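Local coordinates for sporozoite surface protein 2 (Plasmodium vivax, PDB 4HQN), which is the sporozoite surface protein TRAP, whose metal-binding von Willebrand factor A domain and thrombospondin repeat probably bind host ligands during gliding and cell invasion, at residues P42-L47 with I130-G135. The protein carries 4 engineered substitutions. Numbering follows the deposited sequence.
Sequences PMLNGL and ILMTDG
Met132 reaches across from strand 126-133 to the face of helix 33-49, meeting Met43, Leu44 and Leu47 in the core of the von Willebrand factor A domain, where helices cover a central, mostly parallel β-sheet. Residues 42-47 of the helix run nearly antiparallel to residues 130-133 of the strand (162°), their axes approaching to 11.8 Å. All contacts between 42-47 and 130-135 are apolar. The sulfur of Met132 lies 3.8 Å from CG of Met43 and 3.7 Å from CD2 of Leu44. The Met132 chain is extended through chi1 and chi2 and turns only at chi3 (-58°), which swings CE off the line of the chain to meet Leu47 tip to tip. CD2 of Leu47 also lies 4.2 Å from CG2 of Ile130, two residues earlier in the strand and likewise directed at the helix. Helix 192-203 packs on Met43, Leu47 and Ile130, while Leu23 of the neighbouring strand 19-26 touches Met132.

The side-chain hydrogen bonds of 130-135 lie further along, where the strand ends toward the manganese site: Thr133 OG1 accepts from Gly135 N (2.9 Å) in an ST turn, and Asp134 OD2 is hydrogen-bonded to the metal ligand Ser30. At the apolar interface, CD2 of Leu47 sits 3.7 Å from CE of Met132.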
loop_
_atom_site.group_PDB
_atom_site.type_symbol
_atom_site.label_atom_id
_atom_site.label_comp_id
_atom_site.label_asym_id
_atom_site.label_seq_id
_atom_site.Cartn_x
_atom_site.Cartn_y
_atom_site.Cartn_z
ATOM N N PRO A 42 5.760 -11.441 20.611
ATOM C CA PRO A 42 4.299 -11.530 20.688
ATOM C C PRO A 42 3.605 -10.358 19.999
ATOM O O PRO A 42 2.493 -10.530 19.506
ATOM C CB PRO A 42 4.018 -11.510 22.196
ATOM C CG PRO A 42 5.281 -11.951 22.829
ATOM C CD PRO A 42 6.375 -11.407 21.955
ATOM N N MET A 43 4.244 -9.193 19.957
ATOM C CA MET A 43 3.663 -8.054 19.242
ATOM C C MET A 43 3.517 -8.421 17.768
ATOM O O MET A 43 2.434 -8.316 17.200
ATOM C CB MET A 43 4.514 -6.787 19.402
ATOM C CG MET A 43 4.124 -5.641 18.449
ATOM S SD MET A 43 2.449 -5.039 18.709
ATOM C CE MET A 43 2.649 -4.261 20.312
ATOM N N LEU A 44 4.612 -8.871 17.163
ATOM C CA LEU A 44 4.593 -9.292 15.773
ATOM C C LEU A 44 3.549 -10.372 15.494
ATOM O O LEU A 44 2.840 -10.306 14.489
ATOM C CB LEU A 44 5.968 -9.796 15.362
ATOM C CG LEU A 44 7.032 -8.711 15.206
ATOM C CD1 LEU A 44 8.422 -9.356 15.014
ATOM C CD2 LEU A 44 6.659 -7.793 14.024
ATOM N N ASN A 45 3.470 -11.365 16.380
ATOM C CA ASN A 45 2.515 -12.450 16.226
ATOM C C ASN A 45 1.075 -11.968 16.221
ATOM O O ASN A 45 0.290 -12.369 15.366
ATOM C CB ASN A 45 2.696 -13.497 17.328
ATOM C CG ASN A 45 3.862 -14.421 17.060
ATOM O OD1 ASN A 45 4.258 -14.609 15.915
ATOM N ND2 ASN A 45 4.411 -15.016 18.119
ATOM N N GLY A 46 0.726 -11.125 17.190
ATOM C CA GLY A 46 -0.630 -10.615 17.295
ATOM C C GLY A 46 -0.963 -9.725 16.106
ATOM O O GLY A 46 -2.022 -9.837 15.516
ATOM N N LEU A 47 -0.030 -8.860 15.737
ATOM C CA LEU A 47 -0.248 -7.953 14.623
ATOM C C LEU A 47 -0.477 -8.726 13.325
ATOM O O LEU A 47 -1.492 -8.546 12.647
ATOM C CB LEU A 47 0.944 -7.017 14.472
ATOM C CG LEU A 47 0.751 -5.909 13.447
ATOM C CD1 LEU A 47 -0.472 -5.090 13.823
ATOM C CD2 LEU A 47 1.992 -5.049 13.394
ATOM N N ILE A 130 4.019 0.373 8.608
ATOM C CA ILE A 130 3.985 0.203 10.056
ATOM C C ILE A 130 5.431 0.174 10.578
ATOM O O ILE A 130 6.198 -0.740 10.271
ATOM C CB ILE A 130 3.228 -1.080 10.474
ATOM C CG1 ILE A 130 1.752 -0.996 10.051
ATOM C CG2 ILE A 130 3.364 -1.295 11.968
ATOM C CD1 ILE A 130 0.961 -2.292 10.298
ATOM N N LEU A 131 5.804 1.212 11.326
ATOM C CA LEU A 131 7.162 1.367 11.845
ATOM C C LEU A 131 7.186 0.964 13.306
ATOM O O LEU A 131 6.561 1.601 14.153
ATOM C CB LEU A 131 7.639 2.813 11.689
ATOM C CG LEU A 131 9.044 3.132 12.213
ATOM C CD1 LEU A 131 10.140 2.442 11.422
ATOM C CD2 LEU A 131 9.274 4.637 12.205
ATOM N N MET A 132 7.902 -0.114 13.590
ATOM C CA MET A 132 7.952 -0.673 14.935
ATOM C C MET A 132 9.357 -0.415 15.478
ATOM O O MET A 132 10.317 -1.027 15.015
ATOM C CB MET A 132 7.653 -2.180 14.840
ATOM C CG MET A 132 7.238 -2.862 16.110
ATOM S SD MET A 132 6.646 -4.559 15.822
ATOM C CE MET A 132 5.327 -4.237 14.689
ATOM N N THR A 133 9.475 0.495 16.444
ATOM C CA THR A 133 10.784 0.985 16.886
ATOM C C THR A 133 10.758 1.551 18.312
ATOM O O THR A 133 9.679 1.846 18.837
ATOM C CB THR A 133 11.332 2.062 15.918
ATOM O OG1 THR A 133 12.570 2.562 16.423
ATOM C CG2 THR A 133 10.368 3.215 15.798
ATOM N N ASP A 134 11.928 1.665 18.955
ATOM C CA ASP A 134 12.015 2.412 20.219
ATOM C C ASP A 134 12.201 3.918 19.969
ATOM O O ASP A 134 12.194 4.732 20.898
ATOM C CB ASP A 134 13.116 1.881 21.140
ATOM C CG ASP A 134 14.507 1.977 20.525
ATOM O OD1 ASP A 134 14.664 2.564 19.435
ATOM O OD2 ASP A 134 15.447 1.434 21.132
ATOM N N GLY A 135 12.376 4.271 18.702
ATOM C CA GLY A 135 12.386 5.661 18.301
ATOM C C GLY A 135 13.716 6.333 18.571
ATOM O O GLY A 135 13.765 7.521 18.875
#